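Local coordinates for takeout-like protein 1 (PDB 3E8T), which probably carries hydrophobic ligands in insects, enclosing a long-chain molecule such as the bound ubiquinone-8 in an internal tunnel, at residues His34-Asp45 with Ala196-His207. Residues are numbered along the deposited sequence; the frame is centred on the assembly and turned at random.
With UQ8 (Ubiquinone-8), chain B.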
ATOM      1  N   HIS A  34     -12.864 -16.671  -4.713  1.00 16.71           N
ATOM      2  CA  HIS A  34     -13.560 -15.862  -3.720  1.00 17.20           C
ATOM      3  C   HIS A  34     -13.605 -14.406  -4.092  1.00 16.88           C
ATOM      4  O   HIS A  34     -14.084 -13.591  -3.301  1.00 18.00           O
ATOM      5  CB  HIS A  34     -12.861 -15.998  -2.370  1.00 18.42           C
ATOM      6  CG  HIS A  34     -13.030 -17.351  -1.772  1.00 20.60           C
ATOM      7  ND1 HIS A  34     -14.108 -17.659  -0.978  1.00 21.31           N
ATOM      8  CD2 HIS A  34     -12.354 -18.499  -1.962  1.00 24.66           C
ATOM      9  CE1 HIS A  34     -14.052 -18.936  -0.645  1.00 22.13           C
ATOM     10  NE2 HIS A  34     -13.004 -19.475  -1.236  1.00 25.64           N
ATOM     11  N   GLY A  35     -13.084 -14.058  -5.264  1.00 16.31           N
ATOM     12  CA  GLY A  35     -13.101 -12.668  -5.707  1.00 17.89           C
ATOM     13  C   GLY A  35     -12.029 -11.791  -5.075  1.00 17.87           C
ATOM     14  O   GLY A  35     -12.193 -10.576  -5.070  1.00 20.22           O
ATOM     15  N   VAL A  36     -10.971 -12.396  -4.532  1.00 16.11           N
ATOM     16  CA  VAL A  36      -9.859 -11.660  -3.904  1.00 16.41           C
ATOM     17  C   VAL A  36      -8.701 -11.655  -4.874  1.00 16.63           C
ATOM     18  O   VAL A  36      -8.118 -12.701  -5.174  1.00 16.80           O
ATOM     19  CB  VAL A  36      -9.462 -12.255  -2.535  1.00 17.06           C
ATOM     20  CG1 VAL A  36      -8.258 -11.519  -1.982  1.00 18.23           C
ATOM     21  CG2 VAL A  36     -10.638 -12.207  -1.564  1.00 20.36           C
ATOM     22  N   GLU A  37      -8.361 -10.454  -5.315  1.00 17.54           N
ATOM     23  CA  GLU A  37      -7.349 -10.248  -6.311  1.00 19.33           C
ATOM     24  C   GLU A  37      -5.939 -10.469  -5.743  1.00 17.71           C
ATOM     25  O   GLU A  37      -5.737 -10.408  -4.538  1.00 18.59           O
ATOM     26  CB  GLU A  37      -7.489  -8.812  -6.822  1.00 21.75           C
ATOM     27  CG  GLU A  37      -8.890  -8.508  -7.390  1.00 26.44           C
ATOM     28  CD  GLU A  37      -9.135  -7.030  -7.724  1.00 28.54           C
ATOM     29  OE1 GLU A  37      -9.170  -6.164  -6.814  1.00 33.12           O
ATOM     30  OE2 GLU A  37      -9.288  -6.717  -8.926  1.00 36.16           O
ATOM     31  N   VAL A  38      -4.971 -10.768  -6.597  1.00 17.54           N
ATOM     32  CA  VAL A  38      -3.587 -10.883  -6.174  1.00 17.88           C
ATOM     33  C   VAL A  38      -3.088  -9.510  -5.693  1.00 17.02           C
ATOM     34  O   VAL A  38      -3.305  -8.490  -6.330  1.00 17.33           O
ATOM     35  CB  VAL A  38      -2.697 -11.360  -7.318  1.00 18.58           C
ATOM     36  CG1 VAL A  38      -1.225 -11.442  -6.906  1.00 19.22           C
ATOM     37  CG2 VAL A  38      -3.214 -12.668  -7.912  1.00 21.00           C
ATOM     38  N   MET A  39      -2.442  -9.478  -4.538  1.00 15.58           N
ATOM     39  CA  MET A  39      -1.923  -8.228  -3.961  1.00 15.91           C
ATOM     40  C   MET A  39      -0.424  -8.189  -3.861  1.00 14.60           C
ATOM     41  O   MET A  39       0.131  -7.218  -3.365  1.00 15.04           O
ATOM     42  CB  MET A  39      -2.587  -7.939  -2.615  1.00 17.02           C
ATOM     43  CG  MET A  39      -4.043  -7.518  -2.793  1.00 18.21           C
ATOM     44  SD  MET A  39      -5.064  -7.654  -1.352  1.00 20.98           S
ATOM     45  CE  MET A  39      -5.522  -9.408  -1.422  1.00 21.14           C
ATOM     46  N   ASP A  40       0.260  -9.229  -4.337  1.00 15.06           N
ATOM     47  CA  ASP A  40       1.719  -9.199  -4.524  1.00 16.20           C
ATOM     48  C   ASP A  40       2.004 -10.188  -5.654  1.00 17.60           C
ATOM     49  O   ASP A  40       1.983 -11.400  -5.440  1.00 20.40           O
ATOM     50  CB  ASP A  40       2.525  -9.511  -3.244  1.00 17.25           C
ATOM     51  CG  ASP A  40       4.033  -9.219  -3.425  1.00 18.23           C
ATOM     52  OD1 ASP A  40       4.467  -8.928  -4.576  1.00 20.13           O
ATOM     53  OD2 ASP A  40       4.817  -9.287  -2.440  1.00 20.31           O
ATOM     54  N   VAL A  41       2.165  -9.713  -6.876  1.00 16.38           N
ATOM     55  CA  VAL A  41       2.301  -8.319  -7.290  1.00 14.67           C
ATOM     56  C   VAL A  41       0.924  -7.729  -7.439  1.00 14.11           C
ATOM     57  O   VAL A  41       0.037  -8.334  -8.043  1.00 16.23           O
ATOM     58  CB  VAL A  41       3.075  -8.258  -8.604  1.00 17.29           C
ATOM     59  CG1 VAL A  41       3.174  -6.854  -9.093  1.00 17.28           C
ATOM     60  CG2 VAL A  41       4.498  -8.784  -8.427  1.00 20.37           C
ATOM     61  N   LEU A  42       0.701  -6.573  -6.854  1.00 13.36           N
ATOM     62  CA  LEU A  42      -0.555  -5.842  -6.977  1.00 13.23           C
ATOM     63  C   LEU A  42      -0.568  -4.981  -8.212  1.00 13.19           C
ATOM     64  O   LEU A  42       0.335  -4.186  -8.406  1.00 13.39           O
ATOM     65  CB  LEU A  42      -0.752  -4.937  -5.761  1.00 13.47           C
ATOM     66  CG  LEU A  42      -1.986  -4.051  -5.703  1.00 14.89           C
ATOM     67  CD1 LEU A  42      -3.290  -4.852  -5.663  1.00 19.26           C
ATOM     68  CD2 LEU A  42      -1.935  -3.067  -4.548  1.00 16.22           C
ATOM     69  N   ASP A  43      -1.595  -5.171  -9.050  1.00 13.89           N
ATOM     70  CA  ASP A  43      -1.803  -4.302 -10.186  0.50 13.59           C
ATOM     71  C   ASP A  43      -2.522  -3.042  -9.720  1.00 14.87           C
ATOM     72  O   ASP A  43      -3.543  -3.101  -9.069  1.00 17.56           O
ATOM     73  CB  ASP A  43      -2.598  -5.062 -11.271  0.50 14.95           C
ATOM     74  CG  ASP A  43      -1.714  -5.956 -12.127  0.50 19.07           C
ATOM     75  OD1 ASP A  43      -0.901  -5.405 -12.877  0.50 19.67           O
ATOM     76  OD2 ASP A  43      -1.814  -7.216 -12.064  0.50 21.32           O
ATOM     77  N   LEU A  44      -1.940  -1.902 -10.018  1.00 13.42           N
ATOM     78  CA  LEU A  44      -2.540  -0.619  -9.693  1.00 14.18           C
ATOM     79  C   LEU A  44      -3.350  -0.125 -10.873  1.00 15.58           C
ATOM     80  O   LEU A  44      -2.887  -0.198 -12.014  1.00 17.51           O
ATOM     81  CB  LEU A  44      -1.441   0.415  -9.374  1.00 14.81           C
ATOM     82  CG  LEU A  44      -0.489  -0.029  -8.268  1.00 14.44           C
ATOM     83  CD1 LEU A  44       0.671   0.949  -8.105  1.00 16.10           C
ATOM     84  CD2 LEU A  44      -1.237  -0.222  -6.925  1.00 16.60           C
ATOM     85  N   ASP A  45      -4.515   0.432 -10.630  1.00 14.34           N
ATOM     86  CA  ASP A  45      -5.244   1.062 -11.702  1.00 14.52           C
ATOM     87  C   ASP A  45      -4.441   2.279 -12.174  1.00 13.72           C
ATOM     88  O   ASP A  45      -3.713   2.893 -11.417  1.00 16.02           O
ATOM     89  CB  ASP A  45      -6.649   1.472 -11.240  1.00 16.58           C
ATOM     90  CG  ASP A  45      -7.569   0.292 -10.997  1.00 21.26           C
ATOM     91  OD1 ASP A  45      -7.195  -0.840 -11.287  1.00 23.41           O
ATOM     92  OD2 ASP A  45      -8.669   0.562 -10.472  1.00 26.30           O
ATOM     93  N   ALA A 196      -3.378   4.633  -4.304  1.00 15.37           N
ATOM     94  CA  ALA A 196      -3.672   3.746  -5.458  1.00 15.36           C
ATOM     95  C   ALA A 196      -3.616   2.297  -4.962  1.00 15.32           C
ATOM     96  O   ALA A 196      -4.374   1.420  -5.399  1.00 17.11           O
ATOM     97  CB  ALA A 196      -2.631   3.969  -6.577  1.00 15.91           C
ATOM     98  N   ALA A 197      -2.675   2.035  -4.071  1.00 14.61           N
ATOM     99  CA  ALA A 197      -2.563   0.682  -3.529  1.00 13.55           C
ATOM    100  C   ALA A 197      -3.596   0.412  -2.449  1.00 13.33           C
ATOM    101  O   ALA A 197      -4.254  -0.625  -2.443  1.00 13.96           O
ATOM    102  CB  ALA A 197      -1.185   0.453  -3.014  1.00 14.59           C
ATOM    103  N   ALA A 198      -3.691   1.338  -1.493  1.00 13.47           N
ATOM    104  CA  ALA A 198      -4.530   1.113  -0.328  1.00 14.28           C
ATOM    105  C   ALA A 198      -6.000   0.931  -0.680  1.00 14.55           C
ATOM    106  O   ALA A 198      -6.700   0.131  -0.078  1.00 15.65           O
ATOM    107  CB  ALA A 198      -4.367   2.269   0.673  1.00 15.19           C
ATOM    108  N   LYS A 199      -6.493   1.677  -1.659  1.00 15.57           N
ATOM    109  CA  LYS A 199      -7.913   1.563  -1.967  1.00 16.99           C
ATOM    110  C   LYS A 199      -8.245   0.158  -2.468  1.00 17.38           C
ATOM    111  O   LYS A 199      -9.289  -0.413  -2.110  1.00 17.09           O
ATOM    112  CB  LYS A 199      -8.343   2.631  -2.977  1.00 19.42           C
ATOM    113  CG  LYS A 199      -7.833   2.478  -4.382  1.00 22.87           C
ATOM    114  CD  LYS A 199      -8.035   3.826  -5.089  1.00 25.99           C
ATOM    115  CE  LYS A 199      -8.056   3.748  -6.572  1.00 28.19           C
ATOM    116  NZ  LYS A 199      -8.209   5.129  -7.134  1.00 31.79           N
ATOM    117  N   LYS A 200      -7.331  -0.442  -3.237  1.00 16.31           N
ATOM    118  CA  LYS A 200      -7.513  -1.793  -3.759  0.50 16.47           C
ATOM    119  C   LYS A 200      -7.393  -2.837  -2.660  1.00 15.46           C
ATOM    120  O   LYS A 200      -8.188  -3.779  -2.590  1.00 16.39           O
ATOM    121  CB  LYS A 200      -6.478  -2.080  -4.854  0.50 17.88           C
ATOM    122  CG  LYS A 200      -6.645  -3.391  -5.590  0.50 17.64           C
ATOM    123  CD  LYS A 200      -6.112  -3.262  -7.000  0.50 18.75           C
ATOM    124  CE  LYS A 200      -6.232  -4.555  -7.767  0.50 18.59           C
ATOM    125  NZ  LYS A 200      -5.961  -4.343  -9.230  0.50 19.15           N
ATOM    126  N   ILE A 201      -6.364  -2.712  -1.837  1.00 14.86           N
ATOM    127  CA  ILE A 201      -6.180  -3.635  -0.737  1.00 14.69           C
ATOM    128  C   ILE A 201      -7.362  -3.583   0.232  1.00 15.02           C
ATOM    129  O   ILE A 201      -7.879  -4.632   0.652  1.00 15.97           O
ATOM    130  CB  ILE A 201      -4.851  -3.375  -0.017  1.00 15.89           C
ATOM    131  CG1 ILE A 201      -3.679  -3.610  -0.985  1.00 16.85           C
ATOM    132  CG2 ILE A 201      -4.693  -4.238   1.225  1.00 17.03           C
ATOM    133  CD1 ILE A 201      -2.390  -3.008  -0.597  1.00 19.23           C
ATOM    134  N   PHE A 202      -7.809  -2.393   0.601  1.00 14.89           N
ATOM    135  CA  PHE A 202      -8.943  -2.285   1.499  1.00 15.01           C
ATOM    136  C   PHE A 202     -10.185  -2.943   0.937  1.00 16.29           C
ATOM    137  O   PHE A 202     -10.919  -3.647   1.633  1.00 15.17           O
ATOM    138  CB  PHE A 202      -9.230  -0.801   1.796  1.00 15.25           C
ATOM    139  CG  PHE A 202     -10.382  -0.575   2.714  1.00 15.66           C
ATOM    140  CD1 PHE A 202     -10.245  -0.744   4.073  1.00 16.27           C
ATOM    141  CD2 PHE A 202     -11.608  -0.215   2.203  1.00 16.55           C
ATOM    142  CE1 PHE A 202     -11.328  -0.516   4.902  1.00 16.81           C
ATOM    143  CE2 PHE A 202     -12.677  -0.006   3.035  1.00 17.47           C
ATOM    144  CZ  PHE A 202     -12.515  -0.148   4.376  1.00 17.12           C
ATOM    145  N   LYS A 203     -10.483  -2.688  -0.333  1.00 14.76           N
ATOM    146  CA  LYS A 203     -11.661  -3.277  -0.931  0.50 16.03           C
ATOM    147  C   LYS A 203     -11.595  -4.811  -0.849  1.00 15.06           C
ATOM    148  O   LYS A 203     -12.593  -5.473  -0.583  1.00 15.81           O
ATOM    149  CB  LYS A 203     -11.801  -2.800  -2.364  0.50 17.22           C
ATOM    150  CG  LYS A 203     -12.999  -3.303  -3.099  0.50 18.64           C
ATOM    151  CD  LYS A 203     -12.923  -2.849  -4.506  0.50 21.53           C
ATOM    152  CE  LYS A 203     -11.928  -3.683  -5.273  0.50 23.69           C
ATOM    153  NZ  LYS A 203     -11.196  -2.870  -6.280  0.50 26.16           N
ATOM    154  N   ASN A 204     -10.422  -5.395  -1.094  1.00 14.60           N
ATOM    155  CA  ASN A 204     -10.255  -6.844  -1.035  1.00 15.98           C
ATOM    156  C   ASN A 204     -10.376  -7.412   0.365  1.00 16.14           C
ATOM    157  O   ASN A 204     -11.054  -8.435   0.573  1.00 16.52           O
ATOM    158  CB  ASN A 204      -8.951  -7.224  -1.713  1.00 16.52           C
ATOM    159  CG  ASN A 204      -9.100  -7.280  -3.227  1.00 19.40           C
ATOM    160  OD1 ASN A 204      -9.554  -8.283  -3.774  1.00 20.98           O
ATOM    161  ND2 ASN A 204      -8.724  -6.214  -3.916  1.00 21.79           N
ATOM    162  N   ILE A 205      -9.761  -6.769   1.348  1.00 15.76           N
ATOM    163  CA  ILE A 205      -9.920  -7.250   2.742  1.00 15.61           C
ATOM    164  C   ILE A 205     -11.377  -7.119   3.205  1.00 14.79           C
ATOM    165  O   ILE A 205     -11.918  -8.037   3.853  1.00 15.79           O
ATOM    166  CB  ILE A 205      -8.989  -6.554   3.730  1.00 17.41           C
ATOM    167  CG1 ILE A 205      -7.525  -6.616   3.303  1.00 21.37           C
ATOM    168  CG2 ILE A 205      -9.177  -7.120   5.120  1.00 20.29           C
ATOM    169  CD1 ILE A 205      -6.653  -5.545   4.088  1.00 23.02           C
ATOM    170  N   LYS A 206     -12.003  -5.999   2.889  1.00 14.25           N
ATOM    171  CA  LYS A 206     -13.406  -5.794   3.222  1.00 14.92           C
ATOM    172  C   LYS A 206     -14.289  -6.885   2.641  1.00 15.57           C
ATOM    173  O   LYS A 206     -15.145  -7.455   3.329  1.00 15.12           O
ATOM    174  CB  LYS A 206     -13.863  -4.431   2.748  1.00 15.23           C
ATOM    175  CG  LYS A 206     -15.310  -4.156   2.941  1.00 15.72           C
ATOM    176  CD  LYS A 206     -15.642  -2.711   2.550  1.00 17.90           C
ATOM    177  CE  LYS A 206     -17.113  -2.440   2.403  1.00 19.63           C
ATOM    178  NZ  LYS A 206     -17.912  -2.719   3.608  1.00 20.97           N
ATOM    179  N   HIS A 207     -14.093  -7.186   1.378  1.00 15.74           N
ATOM    180  CA  HIS A 207     -14.844  -8.237   0.712  1.00 15.85           C
ATOM    181  C   HIS A 207     -14.641  -9.583   1.381  1.00 16.60           C
ATOM    182  O   HIS A 207     -15.616 -10.352   1.608  1.00 16.71           O
ATOM    183  CB  HIS A 207     -14.350  -8.293  -0.743  1.00 17.24           C
ATOM    184  CG  HIS A 207     -14.919  -9.417  -1.532  1.00 17.23           C
ATOM    185  ND1 HIS A 207     -16.246  -9.481  -1.899  1.00 21.11           N
ATOM    186  CD2 HIS A 207     -14.332 -10.537  -1.999  1.00 18.12           C
ATOM    187  CE1 HIS A 207     -16.437 -10.595  -2.590  1.00 20.30           C
ATOM    188  NE2 HIS A 207     -15.299 -11.263  -2.642  1.00 18.98           N
TER
HETATM  189  C45 UQ8 B 221       8.633  10.867 -11.641  1.00 41.01           C
HETATM  190  C44 UQ8 B 221       8.975  11.744 -10.433  1.00 39.34           C
HETATM  191  C46 UQ8 B 221      10.105  12.666 -10.807  1.00 40.20           C
HETATM  192  C43 UQ8 B 221       9.336  10.941  -9.197  1.00 39.20           C
HETATM  193  C42 UQ8 B 221       8.346   9.789  -8.967  1.00 36.40           C
HETATM  194  C41 UQ8 B 221       7.003  10.358  -8.529  1.00 33.97           C
HETATM  195  C39 UQ8 B 221       6.440   9.546  -7.382  1.00 33.04           C
HETATM  196  C40 UQ8 B 221       5.061   8.895  -7.467  1.00 37.10           C
HETATM  197  C38 UQ8 B 221       7.148   9.450  -6.214  1.00 29.04           C
HETATM  198  C37 UQ8 B 221       6.737   8.730  -5.101  1.00 27.70           C
HETATM  199  C36 UQ8 B 221       7.964   8.651  -4.192  1.00 27.10           C
HETATM  200  C34 UQ8 B 221       7.761   7.742  -2.995  1.00 26.04           C
HETATM  201  C35 UQ8 B 221       8.903   7.478  -2.251  1.00 27.64           C
HETATM  202  C33 UQ8 B 221       6.523   7.160  -2.730  1.00 24.02           C
HETATM  203  C32 UQ8 B 221       6.160   6.341  -1.666  1.00 27.74           C
HETATM  204  C31 UQ8 B 221       4.971   5.456  -2.128  1.00 25.98           C
HETATM  205  C29 UQ8 B 221       4.365   4.625  -1.006  1.00 27.81           C
HETATM  206  C30 UQ8 B 221       4.100   5.266   0.394  1.00 29.58           C
HETATM  207  C28 UQ8 B 221       4.050   3.289  -1.229  1.00 30.30           C
HETATM  208  C27 UQ8 B 221       3.498   2.426  -0.291  1.00 29.80           C
HETATM  209  C26 UQ8 B 221       2.617   1.356  -0.952  1.00 29.70           C
HETATM  210  C24 UQ8 B 221       2.217   0.279   0.062  1.00 29.29           C
HETATM  211  C25 UQ8 B 221       3.267  -0.694   0.625  1.00 31.99           C
HETATM  212  C23 UQ8 B 221       0.906   0.191   0.475  1.00 28.86           C
HETATM  213  C22 UQ8 B 221       0.363  -0.727   1.379  1.00 31.24           C
HETATM  214  C21 UQ8 B 221      -1.093  -0.389   1.695  1.00 33.40           C
HETATM  215  C19 UQ8 B 221      -1.677  -1.099   2.917  1.00 34.02           C
HETATM  216  C20 UQ8 B 221      -3.070  -0.589   3.281  1.00 34.05           C
HETATM  217  C18 UQ8 B 221      -1.613  -2.630   2.820  1.00 35.70           C
HETATM  218  C17 UQ8 B 221      -2.299  -3.298   4.020  1.00 38.34           C
HETATM  219  C16 UQ8 B 221      -1.861  -4.758   4.224  1.00 42.71           C
HETATM  220  C14 UQ8 B 221      -2.847  -5.440   5.167  1.00 45.11           C
HETATM  221  C15 UQ8 B 221      -3.398  -4.650   6.369  1.00 46.33           C
HETATM  222  C13 UQ8 B 221      -3.279  -6.746   4.944  1.00 46.25           C
HETATM  223  C12 UQ8 B 221      -4.194  -7.391   5.773  1.00 46.77           C
HETATM  224  C11 UQ8 B 221      -4.036  -8.925   5.792  1.00 49.12           C
HETATM  225  C9  UQ8 B 221      -4.584  -9.532   7.097  1.00 50.96           C
HETATM  226  C10 UQ8 B 221      -5.527  -8.571   7.841  1.00 51.64           C
HETATM  227  C8  UQ8 B 221      -5.280 -10.850   6.771  1.00 51.26           C
HETATM  228  C7  UQ8 B 221      -6.801 -10.779   6.936  1.00 62.77           C
HETATM  229  C6  UQ8 B 221      -7.270 -10.982   8.397  1.00 52.06           C
HETATM  230  C1  UQ8 B 221      -8.259 -10.141   8.922  1.00 54.07           C
HETATM  231  C1M UQ8 B 221      -8.783  -9.143   8.101  1.00 59.53           C
HETATM  232  C2  UQ8 B 221      -8.720 -10.277  10.237  1.00 54.90           C
HETATM  233  O2  UQ8 B 221      -9.595  -9.538  10.697  1.00 50.23           O
HETATM  234  C3  UQ8 B 221      -8.199 -11.270  11.052  1.00 53.03           C
HETATM  235  O3  UQ8 B 221      -8.650 -11.401  12.332  1.00 53.28           O
HETATM  236  C3M UQ8 B 221      -9.827 -12.208  12.357  1.00 57.12           C
HETATM  237  C4  UQ8 B 221      -7.212 -12.116  10.564  1.00 51.72           C
HETATM  238  O4  UQ8 B 221      -6.711 -13.089  11.383  1.00 54.07           O
HETATM  239  C4M UQ8 B 221      -6.249 -12.523  12.618  1.00 55.49           C
HETATM  240  C5  UQ8 B 221      -6.750 -11.973   9.248  1.00 57.52           C
HETATM  241  O5  UQ8 B 221      -5.880 -12.746   8.839  1.00 56.03           O
HETATM  242  O   HOH W   1     -12.533  -8.012  -3.807  1.00 35.47           O
HETATM  243  O   HOH W   2      -5.469   1.241  -7.918  1.00 18.03           O
HETATM  244  O   HOH W   3      -8.445  -3.012 -10.331  1.00 58.68           O
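Asn204 meets Glu37 through both ends of its amide, a group that can accept and donate side by side. OD1 takes the backbone N-H of Glu37 (N to OD1, 2.9 Å) from above the carbonyl plane, while ND2 gives a nearly straight bond, at 174°, to the anti lone pair of Glu37 OE1. The other N-H of ND2 turns back to Lys200 O, one helical turn earlier, and fixes the amide's rotation; a water bridges OD1 to Gly35 O. A leucine in place of Asn204 would probably leave the N-H of Glu37 and its carboxylate without these mates. Glu37 OE1 also forms a long salt bridge to Lys203 NZ (3.9 Å).

Two further helix side chains reach main-chain carbonyls. With chi1 at -174°, Lys200 CG stands opposite the main-chain nitrogen, and the extended chain runs past Leu42 in the opposite direction, Lys200 CD 3.5 Å from Leu42 CD1. In the conformer described here, Lys200 NZ donates a hydrogen bond of 2.7 Å to Asp43 O, and a water links it to Asp45 OD1. His207 NE2 donates to His34 O (2.7 Å), which lies in the ring plane. Gly35, in a G1 beta bulge with Val36, suits its positive phi, and the imidazole stands where a CB would point.

Apolar contacts lie deeper. Leu42 CD2 and Leu44 CD2 both pack on the small Ala197, and Met39 SD rests 3.9 Å from Asn204 CB.

The connection from helix 13-28 into strand 42-51 thus packs along helix 182-211, the long helix wrapped by the curled antiparallel sheet of the takeout/JHBP fold, whose Ile201 and Ile205 line the ubiquinone pocket; Phe27 packs against Val36 and Met39.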